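Local coordinates for protein pyridoxamine 5'-phosphate oxidase (Burkholderia, PDB 4HMW) that uses FMN to catalyse several oxidations in the terminal steps of phenazine antibiotic biosynthesis, with O2 consumed and hydrogen peroxide released, at residues 62-67 / 89-94; 100-105 / 109-114. One frame throughout, in Å; residues are numbered along the deposited sequence.

In the fold
Contact 1 is complete in the chain before the first strand of contact 2 begins, and helix 87-95 of contact 1 runs on almost directly into strand 97-104 of contact 2. Both reach the same antiparallel sheet, the split barrel of this FMN-binding family, where strand 51-57 pairs with strand 63-74 as well as with strand 97-104. Their centres lie about 18 Å apart and their nearest atoms about 7 Å, without touching. They touch different FMN molecules. The FMN beside contact 1 is also bonded by Gln110 NE2 of the second subunit, and the FMN beside contact 2 by Arg66, Val67 and Lys88 of the second subunit, so each FMN site is built from both subunits.

Contact 1. Residues 62-67 / 89-94; sequences RISSRV and GRELTE. With FMN (flavin mononucleotide), chain D.
At the phosphate end of an FMN site, Ser64 on strand 63-74 meets Glu91 on helix 87-95, forming a second shell behind the phosphate-binding Arg66. One direct hydrogen bond joins the segments: Ser64 OG donates to Glu91 OE1 at 2.6 Å, on the syn side of the carboxylate but 30° out of its plane. The backbones stay apart, Ser64 CA and Glu91 CA being 8.9 Å from each other, and the glutamate spans the gap with a chain extended beyond CG. Its other oxygen, Glu91 OE2, accepts from a water at 2.6 Å that also donates to Arg62 O, so both carboxylate oxygens are tied to the 62-67 segment.

Ser64 OG passes the link on by accepting from Arg66 NH2 at 2.8 Å; the N-H...O angle of 131° shows a bent bond. Turned at chi2 and chi3, the arginine chain presents one guanidinium edge, in plane, to the FMN phosphate: Arg66 NE donates to FMN O3P at 2.7 Å, and Arg66 NH2 donates to the same O3P at 2.8 Å. Arg66 NH2 and Glu91 OE1 are 4.3 Å apart, beyond a salt bridge, yet the carboxylate probably still favours the guanidinium charge. Farther along, Val67 O accepts from O2' of the FMN ribityl chain at 2.6 Å.

Strand 51-57 completes the network: Thr56 OG1 bonds both Glu91 OE1 and Arg66 NH1, and Leu54 O bonds Arg66 NH1. Helix 87-95 brings Lys88, which also hydrogen-bonds FMN, beside Arg66 and lays Leu92 on Thr56, while Ile63 and Ser65 point away from the helix and pack on the second subunit.

Contact 2. Residues 100-105 / 109-114; sequences GLLYWR and QQIMIS. With FMN (flavin mononucleotide), chain C.
Backbone hydrogen bonds tie Gly100 to Ile113, Leu102 to Ile111 and Trp104 to Gln109, each pair exchanging two. Leu102 N to Ile111 O is 2.9 Å long and nearly straight (170°); the last, Gln109 N to Trp104 O at 3.3 Å, is weak. CA-H...O contacts fill in between, the shortest from Gln110 CA to Leu102 O at 3.1 Å.

This ladder, with strand directions 173° apart, is an antiparallel beta hairpin in the split barrel of the FMN-binding oxidases, and its two faces differ. Apolar packing and an aromatic edge mark the face of Leu102, Trp104, Gln109 and Ile111. There Trp104 CH2 lies 3.9 Å from Ile111 CD1, while Gln109 OE1 sits in the indole plane at 3.4 Å from Trp104 CE3 and bonds Thr107 OG1. Helix 30-43 covers this side through Trp37 and Leu34.

Contacts with FMN come from the face of Leu101, Tyr103, Gln110 and Met112, through Tyr103 and Gln110. Standing between its backbone N and carbonyl carbon (chi1 55°), CG of Gln110 starts an extended chain whose NE2 donates to the FMN O2' at 2.9 Å. OE1 of the same amide accepts from Val67 N of the second subunit, fixing the amide's rotation. Gln109 O lies at the Tyr103 ring edge, 3.2 Å from CD1; Tyr103 OH lies 3.5 Å from FMN C7M and hydrogen-bonds Glu48 of the second subunit.

Contact 1. Residues 62-67 / 89-94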
ATOM      1  N   ARG B  62      -8.406  -5.607 -12.624  1.00 22.15           N
ATOM      2  CA  ARG B  62      -7.268  -4.683 -12.524  1.00 21.03           C
ATOM      3  C   ARG B  62      -7.305  -3.944 -11.204  1.00 18.47           C
ATOM      4  O   ARG B  62      -8.322  -3.362 -10.824  1.00 19.01           O
ATOM      5  CB  ARG B  62      -7.266  -3.663 -13.677  1.00 24.72           C
ATOM      6  CG  ARG B  62      -6.864  -4.235 -14.970  1.00 33.92           C
ATOM      7  CD  ARG B  62      -6.816  -3.143 -16.021  1.00 39.60           C
ATOM      8  NE  ARG B  62      -5.899  -3.515 -17.089  1.00 49.46           N
ATOM      9  CZ  ARG B  62      -6.236  -4.207 -18.172  1.00 55.27           C
ATOM     10  NH1 ARG B  62      -7.493  -4.621 -18.352  1.00 58.23           N
ATOM     11  NH2 ARG B  62      -5.308  -4.488 -19.088  1.00 56.57           N
ATOM     12  N   ILE B  63      -6.165  -3.906 -10.522  1.00 18.03           N
ATOM     13  CA  ILE B  63      -6.094  -3.348  -9.188  1.00 16.34           C
ATOM     14  C   ILE B  63      -5.468  -1.953  -9.250  1.00 17.08           C
ATOM     15  O   ILE B  63      -4.578  -1.707 -10.055  1.00 17.97           O
ATOM     16  CB  ILE B  63      -5.226  -4.219  -8.293  1.00 17.12           C
ATOM     17  CG1 ILE B  63      -5.674  -5.667  -8.353  1.00 17.78           C
ATOM     18  CG2 ILE B  63      -5.229  -3.683  -6.855  1.00 17.82           C
ATOM     19  CD1 ILE B  63      -4.838  -6.595  -7.507  1.00 18.79           C
ATOM     20  N   SER B  64      -5.976  -1.042  -8.423  1.00 16.48           N
ATOM     21  CA  SER B  64      -5.407   0.282  -8.264  1.00 15.44           C
ATOM     22  C   SER B  64      -5.202   0.556  -6.762  1.00 15.51           C
ATOM     23  O   SER B  64      -5.766  -0.119  -5.917  1.00 14.81           O
ATOM     24  CB  SER B  64      -6.325   1.335  -8.881  1.00 18.30           C
ATOM     25  OG  SER B  64      -7.537   1.386  -8.168  1.00 19.50           O
ATOM     26  N   SER B  65      -4.337   1.507  -6.452  1.00 14.89           N
ATOM     27  CA  SER B  65      -4.000   1.804  -5.070  0.64 15.40           C
ATOM     28  C   SER B  65      -3.640   3.278  -4.900  1.00 14.71           C
ATOM     29  O   SER B  65      -3.249   3.946  -5.839  1.00 17.04           O
ATOM     30  CB  SER B  65      -2.896   0.871  -4.535  0.64 18.88           C
ATOM     31  OG  SER B  65      -1.741   0.881  -5.334  0.64 23.91           O
ATOM     32  N   ARG B  66      -3.825   3.761  -3.684  1.00 14.16           N
ATOM     33  CA  ARG B  66      -3.503   5.122  -3.297  1.00 14.16           C
ATOM     34  C   ARG B  66      -3.483   5.212  -1.779  1.00 13.31           C
ATOM     35  O   ARG B  66      -4.068   4.373  -1.068  1.00 14.29           O
ATOM     36  CB  ARG B  66      -4.538   6.115  -3.853  1.00 13.86           C
ATOM     37  CG  ARG B  66      -5.891   6.123  -3.132  1.00 14.61           C
ATOM     38  CD  ARG B  66      -6.661   4.860  -3.313  1.00 16.04           C
ATOM     39  NE  ARG B  66      -7.074   4.676  -4.683  1.00 15.44           N
ATOM     40  CZ  ARG B  66      -7.564   3.556  -5.208  1.00 15.91           C
ATOM     41  NH1 ARG B  66      -7.636   2.420  -4.551  1.00 17.33           N
ATOM     42  NH2 ARG B  66      -7.996   3.576  -6.444  1.00 17.33           N
ATOM     43  N   VAL B  67      -2.815   6.225  -1.268  1.00 13.60           N
ATOM     44  CA  VAL B  67      -2.820   6.460   0.147  1.00 12.55           C
ATOM     45  C   VAL B  67      -4.106   7.204   0.587  1.00 13.02           C
ATOM     46  O   VAL B  67      -4.576   8.130  -0.076  1.00 14.77           O
ATOM     47  CB  VAL B  67      -1.592   7.334   0.594  1.00 15.22           C
ATOM     48  CG1 VAL B  67      -1.714   7.726   2.085  1.00 16.63           C
ATOM     49  CG2 VAL B  67      -0.229   6.622   0.289  1.00 18.93           C
ATOM     50  N   GLY B  89     -13.773   5.204  -5.653  1.00 21.27           N
ATOM     51  CA  GLY B  89     -15.188   5.213  -5.302  1.00 22.83           C
ATOM     52  C   GLY B  89     -15.964   4.365  -6.304  1.00 24.13           C
ATOM     53  O   GLY B  89     -16.829   3.559  -5.937  1.00 25.19           O
ATOM     54  N   ARG B  90     -15.628   4.523  -7.577  1.00 22.64           N
ATOM     55  CA  ARG B  90     -16.279   3.735  -8.613  1.00 25.21           C
ATOM     56  C   ARG B  90     -15.923   2.266  -8.438  1.00 24.14           C
ATOM     57  O   ARG B  90     -16.797   1.389  -8.567  1.00 26.13           O
ATOM     58  CB  ARG B  90     -15.898   4.256  -9.991  1.00 29.03           C
ATOM     59  CG  ARG B  90     -16.412   5.689 -10.254  1.00 36.94           C
ATOM     60  CD  ARG B  90     -16.082   6.238 -11.652  1.00 44.45           C
ATOM     61  NE  ARG B  90     -14.636   6.231 -11.930  1.00 50.54           N
ATOM     62  CZ  ARG B  90     -14.007   5.233 -12.561  1.00 53.19           C
ATOM     63  NH1 ARG B  90     -14.699   4.169 -12.975  1.00 55.06           N
ATOM     64  NH2 ARG B  90     -12.694   5.286 -12.781  1.00 52.00           N
ATOM     65  N   GLU B  91     -14.658   1.978  -8.121  1.00 22.80           N
ATOM     66  CA  GLU B  91     -14.248   0.569  -7.978  1.00 21.76           C
ATOM     67  C   GLU B  91     -14.935  -0.091  -6.773  1.00 24.04           C
ATOM     68  O   GLU B  91     -15.375  -1.251  -6.859  1.00 26.78           O
ATOM     69  CB  GLU B  91     -12.707   0.447  -7.932  1.00 20.98           C
ATOM     70  CG  GLU B  91     -12.106   0.721  -9.335  1.00 23.10           C
ATOM     71  CD  GLU B  91     -10.589   0.653  -9.468  1.00 27.29           C
ATOM     72  OE1 GLU B  91      -9.892   0.297  -8.502  1.00 25.76           O
ATOM     73  OE2 GLU B  91     -10.099   0.964 -10.593  1.00 29.25           O
ATOM     74  N   LEU B  92     -15.020   0.628  -5.652  1.00 24.83           N
ATOM     75  CA  LEU B  92     -15.724   0.118  -4.487  1.00 26.75           C
ATOM     76  C   LEU B  92     -17.181  -0.189  -4.802  1.00 29.46           C
ATOM     77  O   LEU B  92     -17.714  -1.187  -4.344  1.00 30.95           O
ATOM     78  CB  LEU B  92     -15.663   1.124  -3.342  1.00 27.77           C
ATOM     79  CG  LEU B  92     -14.273   1.177  -2.697  1.00 27.30           C
ATOM     80  CD1 LEU B  92     -14.176   2.333  -1.703  1.00 27.55           C
ATOM     81  CD2 LEU B  92     -13.965  -0.134  -2.004  1.00 27.81           C
ATOM     82  N   THR B  93     -17.827   0.675  -5.566  1.00 30.82           N
ATOM     83  CA  THR B  93     -19.214   0.434  -5.949  1.00 33.97           C
ATOM     84  C   THR B  93     -19.339  -0.806  -6.831  1.00 33.78           C
ATOM     85  O   THR B  93     -20.304  -1.576  -6.692  1.00 35.50           O
ATOM     86  CB  THR B  93     -19.786   1.622  -6.723  1.00 36.65           C
ATOM     87  OG1 THR B  93     -19.699   2.793  -5.912  1.00 37.43           O
ATOM     88  CG2 THR B  93     -21.235   1.373  -7.105  1.00 38.43           C
ATOM     89  N   GLU B  94     -18.381  -0.984  -7.742  1.00 30.42           N
ATOM     90  CA  GLU B  94     -18.401  -2.105  -8.697  1.00 31.62           C
ATOM     91  C   GLU B  94     -18.168  -3.453  -8.035  1.00 29.43           C
ATOM     92  O   GLU B  94     -18.865  -4.420  -8.315  1.00 30.44           O
ATOM     93  CB  GLU B  94     -17.307  -1.954  -9.760  1.00 34.72           C
ATOM     94  CG  GLU B  94     -17.550  -0.877 -10.766  1.00 39.66           C
ATOM     95  CD  GLU B  94     -16.429  -0.685 -11.793  1.00 43.81           C
ATOM     96  OE1 GLU B  94     -16.676   0.092 -12.761  1.00 46.21           O
ATOM     97  OE2 GLU B  94     -15.320  -1.273 -11.650  1.00 44.11           O
TER
HETATM   98  N1  FMN D 301      -7.821  10.991  -0.703  1.00 16.90           N
HETATM   99  C2  FMN D 301      -9.091  10.847  -0.209  1.00 19.22           C
HETATM  100  O2  FMN D 301     -10.042  10.807  -1.009  1.00 20.77           O
HETATM  101  N3  FMN D 301      -9.313  10.766   1.155  1.00 20.22           N
HETATM  102  C4  FMN D 301      -8.269  10.804   2.047  1.00 20.37           C
HETATM  103  O4  FMN D 301      -8.501  10.709   3.268  1.00 21.17           O
HETATM  104  C4A FMN D 301      -6.971  10.952   1.557  1.00 18.09           C
HETATM  105  N5  FMN D 301      -5.906  11.014   2.428  1.00 18.55           N
HETATM  106  C5A FMN D 301      -4.615  11.123   1.913  1.00 18.04           C
HETATM  107  C6  FMN D 301      -3.540  11.147   2.796  1.00 18.80           C
HETATM  108  C7  FMN D 301      -2.243  11.227   2.309  1.00 19.76           C
HETATM  109  C7M FMN D 301      -1.077  11.277   3.272  1.00 19.77           C
HETATM  110  C8  FMN D 301      -2.034  11.313   0.927  1.00 18.22           C
HETATM  111  C8M FMN D 301      -0.638  11.424   0.379  1.00 20.47           C
HETATM  112  C9  FMN D 301      -3.119  11.287   0.044  1.00 16.93           C
HETATM  113  C9A FMN D 301      -4.399  11.183   0.536  1.00 16.34           C
HETATM  114  N10 FMN D 301      -5.486  11.188  -0.351  1.00 14.79           N
HETATM  115  C10 FMN D 301      -6.745  11.035   0.170  1.00 16.03           C
HETATM  116  C1' FMN D 301      -5.298  11.275  -1.842  1.00 16.22           C
HETATM  117  C2' FMN D 301      -5.243   9.907  -2.464  1.00 16.90           C
HETATM  118  O2' FMN D 301      -3.941   9.364  -2.299  1.00 16.53           O
HETATM  119  C3' FMN D 301      -5.589   9.924  -3.942  1.00 18.90           C
HETATM  120  O3' FMN D 301      -4.868  10.925  -4.653  1.00 20.69           O
HETATM  121  C4' FMN D 301      -7.092  10.093  -4.151  1.00 19.79           C
HETATM  122  O4' FMN D 301      -8.010   9.918  -3.099  1.00 18.95           O
HETATM  123  C5' FMN D 301      -7.563   9.822  -5.551  1.00 19.51           C
HETATM  124  O5' FMN D 301      -7.505   8.415  -5.631  1.00 21.19           O
HETATM  125  P   FMN D 301      -8.137   7.568  -6.850  1.00 20.41           P
HETATM  126  O1P FMN D 301      -9.573   7.397  -6.468  1.00 20.06           O
HETATM  127  O2P FMN D 301      -7.925   8.375  -8.130  1.00 21.65           O
HETATM  128  O3P FMN D 301      -7.356   6.258  -6.844  1.00 21.61           O
HETATM  129  O   HOH W   1      -8.123  -0.520 -11.318  1.00 32.88           O

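Contact 2. Residues 100-105 / 109-114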
ATOM      1  N   GLY B 100      -6.332  -2.698   2.814  1.00 14.37           N
ATOM      2  CA  GLY B 100      -5.535  -1.573   3.250  1.00 13.17           C
ATOM      3  C   GLY B 100      -4.273  -2.055   3.940  1.00 14.29           C
ATOM      4  O   GLY B 100      -4.324  -3.035   4.638  1.00 15.03           O
ATOM      5  N   LEU B 101      -3.153  -1.358   3.737  1.00 11.08           N
ATOM      6  CA  LEU B 101      -1.896  -1.751   4.356  1.00  8.93           C
ATOM      7  C   LEU B 101      -1.307  -0.569   5.100  1.00 10.42           C
ATOM      8  O   LEU B 101      -1.151   0.513   4.535  1.00 12.74           O
ATOM      9  CB  LEU B 101      -0.914  -2.240   3.271  1.00  9.17           C
ATOM     10  CG  LEU B 101       0.424  -2.793   3.797  1.00 11.55           C
ATOM     11  CD1 LEU B 101       0.165  -4.089   4.538  1.00 13.82           C
ATOM     12  CD2 LEU B 101       1.422  -3.006   2.641  1.00 13.03           C
ATOM     13  N   LEU B 102      -0.965  -0.783   6.363  1.00 10.60           N
ATOM     14  CA  LEU B 102      -0.180   0.183   7.165  1.00 10.81           C
ATOM     15  C   LEU B 102       1.222  -0.355   7.298  1.00 12.52           C
ATOM     16  O   LEU B 102       1.409  -1.563   7.461  1.00 12.87           O
ATOM     17  CB  LEU B 102      -0.774   0.324   8.572  1.00 12.84           C
ATOM     18  CG  LEU B 102      -2.191   0.852   8.686  1.00 13.07           C
ATOM     19  CD1 LEU B 102      -2.762   0.802  10.132  1.00 15.73           C
ATOM     20  CD2 LEU B 102      -2.222   2.269   8.139  1.00 16.23           C
ATOM     21  N   TYR B 103       2.215   0.526   7.223  1.00 11.10           N
ATOM     22  CA  TYR B 103       3.596   0.104   7.388  1.00 11.08           C
ATOM     23  C   TYR B 103       4.344   1.192   8.078  1.00 11.11           C
ATOM     24  O   TYR B 103       4.402   2.333   7.591  1.00 12.17           O
ATOM     25  CB  TYR B 103       4.300  -0.265   6.057  1.00 13.26           C
ATOM     26  CG  TYR B 103       5.792  -0.493   6.224  1.00 14.31           C
ATOM     27  CD1 TYR B 103       6.254  -1.334   7.228  1.00 13.18           C
ATOM     28  CD2 TYR B 103       6.732   0.079   5.347  1.00 15.04           C
ATOM     29  CE1 TYR B 103       7.616  -1.556   7.408  1.00 16.76           C
ATOM     30  CE2 TYR B 103       8.108  -0.140   5.513  1.00 14.51           C
ATOM     31  CZ  TYR B 103       8.535  -0.952   6.548  1.00 16.73           C
ATOM     32  OH  TYR B 103       9.874  -1.159   6.753  1.00 17.10           O
ATOM     33  N   TRP B 104       4.936   0.820   9.205  1.00 13.00           N
ATOM     34  CA  TRP B 104       5.650   1.748  10.084  1.00 12.39           C
ATOM     35  C   TRP B 104       7.138   1.405  10.110  1.00 11.43           C
ATOM     36  O   TRP B 104       7.555   0.461  10.771  1.00 13.13           O
ATOM     37  CB  TRP B 104       5.064   1.666  11.482  1.00 13.26           C
ATOM     38  CG  TRP B 104       3.591   1.915  11.531  1.00 13.52           C
ATOM     39  CD1 TRP B 104       2.842   2.691  10.683  1.00 13.16           C
ATOM     40  CD2 TRP B 104       2.669   1.362  12.486  1.00 12.20           C
ATOM     41  NE1 TRP B 104       1.507   2.657  11.060  1.00 13.18           N
ATOM     42  CE2 TRP B 104       1.373   1.842  12.160  1.00 14.28           C
ATOM     43  CE3 TRP B 104       2.811   0.485  13.562  1.00 13.48           C
ATOM     44  CZ2 TRP B 104       0.245   1.489  12.889  1.00 13.89           C
ATOM     45  CZ3 TRP B 104       1.685   0.135  14.297  1.00 13.37           C
ATOM     46  CH2 TRP B 104       0.408   0.606  13.934  1.00 12.27           C
ATOM     47  N   ARG B 105       7.928   2.192   9.389  1.00 13.03           N
ATOM     48  CA  ARG B 105       9.350   1.923   9.258  1.00 13.20           C
ATOM     49  C   ARG B 105      10.040   1.953  10.622  1.00 14.98           C
ATOM     50  O   ARG B 105      10.997   1.189  10.868  1.00 16.23           O
ATOM     51  CB  ARG B 105       9.997   2.973   8.331  1.00 15.95           C
ATOM     52  CG  ARG B 105       9.594   2.825   6.887  1.00 16.06           C
ATOM     53  CD  ARG B 105       9.613   4.172   6.142  1.00 13.87           C
ATOM     54  NE  ARG B 105       9.563   4.048   4.681  1.00 15.40           N
ATOM     55  CZ  ARG B 105       8.437   3.882   3.999  1.00 13.84           C
ATOM     56  NH1 ARG B 105       7.281   3.810   4.637  1.00 13.62           N
ATOM     57  NH2 ARG B 105       8.460   3.823   2.678  1.00 16.10           N
ATOM     58  N   GLN B 109       6.756  -2.649  11.616  1.00 10.82           N
ATOM     59  CA  GLN B 109       5.438  -3.291  11.711  1.00 11.95           C
ATOM     60  C   GLN B 109       4.588  -3.008  10.487  1.00 11.46           C
ATOM     61  O   GLN B 109       4.609  -1.916   9.925  1.00 11.84           O
ATOM     62  CB  GLN B 109       4.662  -2.811  12.977  1.00 10.92           C
ATOM     63  CG  GLN B 109       5.239  -3.327  14.275  1.00 12.98           C
ATOM     64  CD  GLN B 109       4.612  -2.629  15.471  1.00 13.53           C
ATOM     65  OE1 GLN B 109       4.698  -1.408  15.628  1.00 14.12           O
ATOM     66  NE2 GLN B 109       3.999  -3.400  16.341  1.00 15.46           N
ATOM     67  N   GLN B 110       3.847  -4.011  10.067  1.00 10.50           N
ATOM     68  CA  GLN B 110       2.841  -3.777   9.039  1.00 14.09           C
ATOM     69  C   GLN B 110       1.513  -4.400   9.503  1.00 13.33           C
ATOM     70  O   GLN B 110       1.483  -5.337  10.292  1.00 12.41           O
ATOM     71  CB  GLN B 110       3.266  -4.226   7.621  1.00 19.09           C
ATOM     72  CG  GLN B 110       3.663  -5.572   7.495  1.00 20.83           C
ATOM     73  CD  GLN B 110       4.114  -6.026   6.074  1.00 16.00           C
ATOM     74  OE1 GLN B 110       3.584  -5.628   5.034  1.00 13.43           O
ATOM     75  NE2 GLN B 110       5.079  -6.926   6.066  1.00 16.64           N
ATOM     76  N   ILE B 111       0.415  -3.812   9.035  1.00 11.80           N
ATOM     77  CA  ILE B 111      -0.897  -4.364   9.287  1.00 11.76           C
ATOM     78  C   ILE B 111      -1.668  -4.376   7.997  1.00 10.37           C
ATOM     79  O   ILE B 111      -1.784  -3.365   7.316  1.00 10.87           O
ATOM     80  CB  ILE B 111      -1.712  -3.552  10.329  1.00 12.10           C
ATOM     81  CG1 ILE B 111      -0.896  -3.321  11.606  1.00 13.18           C
ATOM     82  CG2 ILE B 111      -3.004  -4.288  10.649  1.00 13.38           C
ATOM     83  CD1 ILE B 111      -1.645  -2.434  12.655  1.00 17.87           C
ATOM     84  N   MET B 112      -2.204  -5.533   7.660  1.00 13.63           N
ATOM     85  CA  MET B 112      -3.004  -5.705   6.447  0.56 14.09           C
ATOM     86  C   MET B 112      -4.444  -5.887   6.862  1.00 14.24           C
ATOM     87  O   MET B 112      -4.722  -6.705   7.731  1.00 15.32           O
ATOM     88  CB  MET B 112      -2.594  -6.949   5.697  0.56 13.03           C
ATOM     89  CG  MET B 112      -3.414  -7.167   4.451  0.56 13.97           C
ATOM     90  SD  MET B 112      -3.307  -8.798   3.714  0.56 13.85           S
ATOM     91  CE  MET B 112      -4.429  -9.695   4.801  0.56 15.02           C
ATOM     92  N   ILE B 113      -5.346  -5.127   6.241  1.00 15.68           N
ATOM     93  CA  ILE B 113      -6.777  -5.167   6.548  1.00 17.77           C
ATOM     94  C   ILE B 113      -7.485  -5.447   5.249  1.00 19.42           C
ATOM     95  O   ILE B 113      -7.490  -4.617   4.354  1.00 24.56           O
ATOM     96  CB  ILE B 113      -7.236  -3.814   7.126  1.00 21.85           C
ATOM     97  CG1 ILE B 113      -6.331  -3.422   8.301  1.00 23.11           C
ATOM     98  CG2 ILE B 113      -8.703  -3.819   7.578  1.00 24.69           C
ATOM     99  CD1 ILE B 113      -6.365  -1.949   8.671  1.00 26.63           C
ATOM    100  N   SER B 114      -8.045  -6.633   5.098  1.00 18.43           N
ATOM    101  CA  SER B 114      -8.765  -6.961   3.874  0.58 19.06           C
ATOM    102  C   SER B 114     -10.226  -7.165   4.188  1.00 17.88           C
ATOM    103  O   SER B 114     -10.572  -7.870   5.131  1.00 16.98           O
ATOM    104  CB  SER B 114      -8.183  -8.206   3.226  0.58 21.22           C
ATOM    105  OG  SER B 114      -6.945  -7.908   2.622  0.58 21.83           O
TER
HETATM  106  N1  FMN C 301       8.618 -10.442   1.115  1.00 13.47           N
HETATM  107  C2  FMN C 301       9.054 -10.993  -0.058  1.00 14.23           C
HETATM  108  O2  FMN C 301       8.651 -12.085  -0.415  1.00 14.93           O
HETATM  109  N3  FMN C 301       9.910 -10.292  -0.865  1.00 13.55           N
HETATM  110  C4  FMN C 301      10.389  -9.064  -0.477  1.00 13.83           C
HETATM  111  O4  FMN C 301      11.172  -8.461  -1.237  1.00 16.82           O
HETATM  112  C4A FMN C 301       9.973  -8.511   0.728  1.00 12.47           C
HETATM  113  N5  FMN C 301      10.469  -7.291   1.154  1.00 13.19           N
HETATM  114  C5A FMN C 301       9.991  -6.757   2.354  1.00 12.31           C
HETATM  115  C6  FMN C 301      10.457  -5.526   2.763  1.00 14.00           C
HETATM  116  C7  FMN C 301       9.987  -4.954   3.927  1.00 14.23           C
HETATM  117  C7M FMN C 301      10.523  -3.623   4.324  1.00 17.74           C
HETATM  118  C8  FMN C 301       9.071  -5.636   4.717  1.00 12.62           C
HETATM  119  C8M FMN C 301       8.534  -5.030   5.971  1.00 14.77           C
HETATM  120  C9  FMN C 301       8.598  -6.870   4.310  1.00 12.18           C
HETATM  121  C9A FMN C 301       9.087  -7.458   3.150  1.00 12.53           C
HETATM  122  N10 FMN C 301       8.639  -8.733   2.717  1.00 10.80           N
HETATM  123  C10 FMN C 301       9.091  -9.230   1.521  1.00 12.11           C
HETATM  124  C1' FMN C 301       7.675  -9.574   3.475  1.00 11.55           C
HETATM  125  C2' FMN C 301       6.240  -9.342   2.997  1.00 12.22           C
HETATM  126  O2' FMN C 301       5.721  -8.091   3.472  1.00 12.24           O
HETATM  127  C3' FMN C 301       5.293 -10.461   3.434  1.00 12.02           C
HETATM  128  O3' FMN C 301       5.349 -10.556   4.842  1.00 12.97           O
HETATM  129  C4' FMN C 301       5.642 -11.800   2.758  1.00 12.70           C
HETATM  130  O4' FMN C 301       6.189 -11.555   1.476  1.00 12.45           O
HETATM  131  C5' FMN C 301       4.452 -12.746   2.733  1.00 11.18           C
HETATM  132  O5' FMN C 301       3.348 -12.127   2.105  1.00 13.26           O
HETATM  133  P   FMN C 301       2.078 -12.975   1.640  1.00 13.61           P
HETATM  134  O1P FMN C 301       2.466 -13.768   0.406  1.00 14.09           O
HETATM  135  O2P FMN C 301       1.698 -13.920   2.790  1.00 13.39           O
HETATM  136  O3P FMN C 301       1.039 -11.962   1.300  1.00 14.87           O